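Local coordinates for protein glycerol Dehydrogenase (Unidentified, PDB 5XN8) that probably catalyses the NAD-dependent oxidation of glycerol to dihydroxyacetone, as a member of the iron-containing alcohol dehydrogenase family, at residues 4-9 / 144-149; 9-14 / 150-155. All coordinates share one frame; numbering follows the deposited sequence.

Interaction 1 (4-9 / 144-149)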
loop_
_atom_site.group_PDB
_atom_site.type_symbol
_atom_site.label_atom_id
_atom_site.label_comp_id
_atom_site.label_asym_id
_atom_site.label_seq_id
_atom_site.Cartn_x
_atom_site.Cartn_y
_atom_site.Cartn_z
ATOM N N VAL A 4 16.344 33.615 4.442
ATOM C CA VAL A 4 16.580 34.453 3.265
ATOM C C VAL A 4 16.583 33.603 2.014
ATOM O O VAL A 4 17.097 32.491 2.018
ATOM C CB VAL A 4 17.905 35.248 3.350
ATOM C CG1 VAL A 4 17.980 36.295 2.236
ATOM C CG2 VAL A 4 18.040 35.930 4.713
ATOM N N ILE A 5 15.980 34.138 0.955
ATOM C CA ILE A 5 16.063 33.567 -0.391
ATOM C C ILE A 5 16.327 34.718 -1.359
ATOM O O ILE A 5 15.736 35.794 -1.223
ATOM C CB ILE A 5 14.771 32.785 -0.768
ATOM C CG1 ILE A 5 14.885 32.162 -2.164
ATOM C CG2 ILE A 5 13.525 33.670 -0.696
ATOM C CD1 ILE A 5 13.783 31.174 -2.480
ATOM N N GLN A 6 17.237 34.512 -2.314
ATOM C CA GLN A 6 17.453 35.495 -3.379
ATOM C C GLN A 6 17.302 34.856 -4.746
ATOM O O GLN A 6 17.332 33.634 -4.887
ATOM C CB GLN A 6 18.781 36.256 -3.220
ATOM C CG GLN A 6 20.066 35.437 -3.203
ATOM C CD GLN A 6 21.284 36.315 -2.951
ATOM O OE1 GLN A 6 21.468 36.863 -1.847
ATOM N NE2 GLN A 6 22.106 36.490 -3.979
ATOM N N SER A 7 17.078 35.699 -5.744
ATOM C CA SER A 7 16.770 35.244 -7.089
ATOM C C SER A 7 17.170 36.297 -8.115
ATOM O O SER A 7 17.222 37.487 -7.788
ATOM C CB SER A 7 15.265 34.952 -7.199
ATOM O OG SER A 7 14.924 34.329 -8.435
ATOM N N PRO A 8 17.477 35.869 -9.357
ATOM C CA PRO A 8 17.529 36.852 -10.438
ATOM C C PRO A 8 16.128 37.400 -10.703
ATOM O O PRO A 8 15.156 36.653 -10.583
ATOM C CB PRO A 8 18.006 36.021 -11.637
ATOM C CG PRO A 8 17.569 34.637 -11.322
ATOM C CD PRO A 8 17.796 34.517 -9.847
ATOM N N GLY A 9 16.037 38.680 -11.045
ATOM C CA GLY A 9 14.757 39.350 -11.329
ATOM C C GLY A 9 13.837 38.591 -12.273
ATOM O O GLY A 9 12.652 38.444 -11.985
ATOM N N PRO A 144 25.975 41.751 -3.994
ATOM C CA PRO A 144 24.672 41.957 -3.359
ATOM C C PRO A 144 23.484 41.558 -4.238
ATOM O O PRO A 144 22.439 41.166 -3.702
ATOM C CB PRO A 144 24.630 43.474 -3.110
ATOM C CG PRO A 144 26.048 43.927 -3.163
ATOM C CD PRO A 144 26.713 43.021 -4.149
ATOM N N LYS A 145 23.653 41.655 -5.558
ATOM C CA LYS A 145 22.562 41.495 -6.514
ATOM C C LYS A 145 22.794 40.318 -7.466
ATOM O O LYS A 145 23.914 40.098 -7.914
ATOM C CB LYS A 145 22.400 42.792 -7.313
ATOM C CG LYS A 145 21.017 42.956 -7.928
ATOM C CD LYS A 145 20.909 44.202 -8.779
ATOM C CE LYS A 145 20.910 45.447 -7.910
ATOM N NZ LYS A 145 20.301 46.629 -8.599
ATOM N N ASN A 146 21.732 39.566 -7.760
ATOM C CA ASN A 146 21.766 38.537 -8.807
ATOM C C ASN A 146 21.636 39.208 -10.174
ATOM O O ASN A 146 21.232 40.368 -10.254
ATOM C CB ASN A 146 20.624 37.534 -8.638
ATOM C CG ASN A 146 20.802 36.641 -7.435
ATOM O OD1 ASN A 146 20.720 37.091 -6.291
ATOM N ND2 ASN A 146 21.028 35.355 -7.687
ATOM N N PRO A 147 21.984 38.491 -11.262
ATOM C CA PRO A 147 21.698 39.031 -12.596
ATOM C C PRO A 147 20.241 39.459 -12.736
ATOM O O PRO A 147 19.347 38.799 -12.207
ATOM C CB PRO A 147 21.981 37.849 -13.515
ATOM C CG PRO A 147 23.020 37.073 -12.797
ATOM C CD PRO A 147 22.722 37.218 -11.337
ATOM N N ASP A 148 20.015 40.559 -13.439
ATOM C CA ASP A 148 18.669 41.076 -13.632
ATOM C C ASP A 148 17.864 40.191 -14.583
ATOM O O ASP A 148 16.653 40.054 -14.410
ATOM C CB ASP A 148 18.710 42.538 -14.089
ATOM C CG ASP A 148 19.427 43.438 -13.082
ATOM O OD1 ASP A 148 20.682 43.360 -13.015
ATOM O OD2 ASP A 148 18.730 44.199 -12.352
ATOM N N MET A 149 18.540 39.571 -15.556
ATOM C CA MET A 149 17.910 38.594 -16.448
ATOM C C MET A 149 18.818 37.400 -16.714
ATOM O O MET A 149 20.043 37.551 -16.797
ATOM C CB MET A 149 17.556 39.236 -17.782
ATOM C CG MET A 149 16.364 40.169 -17.735
ATOM S SD MET A 149 16.039 40.863 -19.376
ATOM C CE MET A 149 15.357 39.433 -20.196
#

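Interaction 2 (9-14 / 150-155)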
loop_
_atom_site.group_PDB
_atom_site.type_symbol
_atom_site.label_atom_id
_atom_site.label_comp_id
_atom_site.label_asym_id
_atom_site.label_seq_id
_atom_site.Cartn_x
_atom_site.Cartn_y
_atom_site.Cartn_z
ATOM N N GLY A 9 16.037 38.680 -11.045
ATOM C CA GLY A 9 14.757 39.350 -11.329
ATOM C C GLY A 9 13.837 38.591 -12.273
ATOM O O GLY A 9 12.652 38.444 -11.985
ATOM N N LYS A 10 14.388 38.112 -13.393
ATOM C CA LYS A 10 13.630 37.346 -14.391
ATOM C C LYS A 10 14.482 36.229 -14.980
ATOM O O LYS A 10 15.671 36.414 -15.232
ATOM C CB LYS A 10 13.143 38.253 -15.529
ATOM C CG LYS A 10 12.004 39.181 -15.153
ATOM C CD LYS A 10 11.266 39.714 -16.366
ATOM C CE LYS A 10 10.417 40.917 -15.995
ATOM N NZ LYS A 10 11.226 42.141 -15.711
ATOM N N TYR A 11 13.858 35.072 -15.203
ATOM C CA TYR A 11 14.509 33.924 -15.821
ATOM C C TYR A 11 13.664 33.504 -17.023
ATOM O O TYR A 11 12.497 33.193 -16.863
ATOM C CB TYR A 11 14.676 32.804 -14.797
ATOM C CG TYR A 11 15.105 31.482 -15.384
ATOM C CD1 TYR A 11 16.454 31.163 -15.540
ATOM C CD2 TYR A 11 14.160 30.537 -15.775
ATOM C CE1 TYR A 11 16.837 29.951 -16.063
ATOM C CE2 TYR A 11 14.542 29.331 -16.328
ATOM C CZ TYR A 11 15.888 29.042 -16.460
ATOM O OH TYR A 11 16.275 27.834 -17.002
ATOM N N LEU A 12 14.247 33.548 -18.219
ATOM C CA LEU A 12 13.538 33.232 -19.466
ATOM C C LEU A 12 14.101 31.956 -20.064
ATOM O O LEU A 12 15.315 31.735 -20.029
ATOM C CB LEU A 12 13.723 34.361 -20.490
ATOM C CG LEU A 12 12.944 35.658 -20.291
ATOM C CD1 LEU A 12 13.499 36.472 -19.137
ATOM C CD2 LEU A 12 12.973 36.456 -21.591
ATOM N N GLN A 13 13.232 31.135 -20.642
ATOM C CA GLN A 13 13.664 29.868 -21.232
ATOM C C GLN A 13 12.732 29.351 -22.320
ATOM O O GLN A 13 11.546 29.229 -22.103
ATOM C CB GLN A 13 13.803 28.806 -20.146
ATOM C CG GLN A 13 14.303 27.468 -20.666
ATOM C CD GLN A 13 14.195 26.394 -19.618
ATOM O OE1 GLN A 13 14.696 26.557 -18.506
ATOM N NE2 GLN A 13 13.501 25.299 -19.947
ATOM N N GLY A 14 13.305 29.000 -23.467
ATOM C CA GLY A 14 12.550 28.397 -24.567
ATOM C C GLY A 14 13.292 28.475 -25.887
ATOM O O GLY A 14 14.408 28.998 -25.947
ATOM N N VAL A 150 18.200 36.222 -16.846
ATOM C CA VAL A 150 18.879 34.988 -17.240
ATOM C C VAL A 150 18.096 34.415 -18.417
ATOM O O VAL A 150 16.923 34.100 -18.274
ATOM C CB VAL A 150 18.916 33.949 -16.096
ATOM C CG1 VAL A 150 19.534 32.634 -16.571
ATOM C CG2 VAL A 150 19.668 34.497 -14.883
ATOM N N VAL A 151 18.747 34.285 -19.574
ATOM C CA VAL A 151 18.072 33.921 -20.816
ATOM C C VAL A 151 18.655 32.622 -21.368
ATOM O O VAL A 151 19.835 32.563 -21.733
ATOM C CB VAL A 151 18.185 35.045 -21.863
ATOM C CG1 VAL A 151 17.253 34.781 -23.041
ATOM C CG2 VAL A 151 17.868 36.397 -21.224
ATOM N N MET A 152 17.813 31.593 -21.446
ATOM C CA MET A 152 18.228 30.255 -21.837
ATOM C C MET A 152 17.573 29.907 -23.167
ATOM O O MET A 152 16.390 29.579 -23.215
ATOM C CB MET A 152 17.815 29.253 -20.753
ATOM C CG MET A 152 18.264 29.621 -19.343
ATOM S SD MET A 152 20.054 29.584 -19.136
ATOM C CE MET A 152 20.382 27.832 -19.181
ATOM N N ASP A 153 18.339 30.014 -24.252
ATOM C CA ASP A 153 17.858 29.622 -25.568
ATOM C C ASP A 153 18.147 28.144 -25.734
ATOM O O ASP A 153 19.294 27.743 -25.980
ATOM C CB ASP A 153 18.520 30.442 -26.690
ATOM C CG ASP A 153 17.834 30.241 -28.044
ATOM O OD1 ASP A 153 17.307 29.139 -28.305
ATOM O OD2 ASP A 153 17.809 31.192 -28.843
ATOM N N THR A 154 17.095 27.341 -25.614
ATOM C CA THR A 154 17.226 25.887 -25.592
ATOM C C THR A 154 17.493 25.283 -26.974
ATOM O O THR A 154 17.894 24.130 -27.060
ATOM C CB THR A 154 15.959 25.248 -24.997
ATOM O OG1 THR A 154 14.832 25.615 -25.795
ATOM C CG2 THR A 154 15.745 25.726 -23.550
ATOM N N ALA A 155 17.254 26.043 -28.045
ATOM C CA ALA A 155 17.645 25.632 -29.402
ATOM C C ALA A 155 19.160 25.686 -29.574
ATOM O O ALA A 155 19.748 24.830 -30.244
ATOM C CB ALA A 155 16.955 26.504 -30.450
#

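Interaction 1 (4-9 / 144-149)
Asn146 lies against the backbone of Ser7 and Pro8 and reaches the tip of Gln6 with its amide. Its CB sits 3.5 Å from Ser7 O, and its OD1 takes a weak, strongly bent hydrogen bond from Gln6 NE2 (2.8 Å, 117° at the hydrogen). The two amide planes stand 68° apart. Gln6 sends CG between its own backbone N and carbonyl carbon (chi1 59°), then runs extended, which carries NE2 out to OD1. Next door, Pro8 CB comes to 3.1 Å from Pro147 O, and Gly9 CA lies 3.7 Å from Asp148 O.

The buried Asn146 amide is fixed mainly from its other end: ND2 donates to Thr124 O and to Glu246 OE1 of helix 228-247. Gln6 OE1 accepts from Lys10 NZ of the second subunit, so both ends of that amide are used. Asp148 OD1 takes the N-H of Val111, tying the loop to strand 111-115. The end of strand 3-6 and the turn after it thus meet the loop leading into strand 149-153, at the entry to two parallel strands of the nucleotide-binding domain, with the side chain of Asn146 about 5 Å from that of Ser125, which probably binds NAD.

Interaction 2 (9-14 / 150-155)
Two neighbouring parallel strands of the N-terminal nucleotide-binding sheet meet here: Leu12 N donates to Val150 O at 2.7 Å and nearly straight (174°), along the C=O axis. Strands 10-14 and 150-153 run 5° apart in direction. The bonding continues from Val150 N to Lys10 O, from Met152 N to Leu12 O and from Gly14 N to Met152 O, the last at 3.1 Å. Thr154 N, already in the helix, still reaches back to Gly14 O (3.2 Å), but from above the carbonyl plane.

On one face, Tyr11 holds its CG anti to the backbone N (chi1 169°), which leans the ring across the neighbouring strand. CD1 touches Val150 CG1 at 3.6 Å, and farther out CE1 and OH both meet Met152 CG, the hydroxyl also at 3.6 Å. The OH is anchored along its own strand by a short bond to Gln13 OE1 (2.5 Å), in the plane of that carbonyl; Gln13 NE2 goes to Glu231 O. Gln13 CG meets Thr154 CG2 at 3.7 Å, the two side chains crossing at about a right angle. Helix 228-247 packs over this face, where the ring of Tyr239 meets that of Tyr11. The face bearing Leu12 and Val151 has a looser direct contact and packs on Phe21.

Asp153 caps the helix that follows: OD1 accepts from Ala155 N, while OD2 is bonded to Ser18 OG. Its side chain is about 7 Å from that of Thr116, a probable NAD-binding residue. Beyond strand 10-14 the second subunit adds an antiparallel strand. A parallel strand running straight into a capped helix fits the Rossmann-like domain of iron-containing alcohol dehydrogenases.

Overall arrangement
Interactions 1 and 2 follow one another along the same pair of chain segments, with centres 15 Å apart and Gly9 in common. In sequence the pieces alternate: 4-9, 9-14, then 144-149 and 150-155, so the two segments travel side by side from loop into sheet. The junction is made by Lys10 N, 3.2 Å from Asp148 O in a probable hydrogen bond, and by Met149 CE packing on Leu12 CD1. Both contacts touch the second subunit, whose strands pair antiparallel with 4-6 and with 10-13. The sheet therefore runs on past its outermost strand 10-14 into a strand of the second subunit, linking the two subunits.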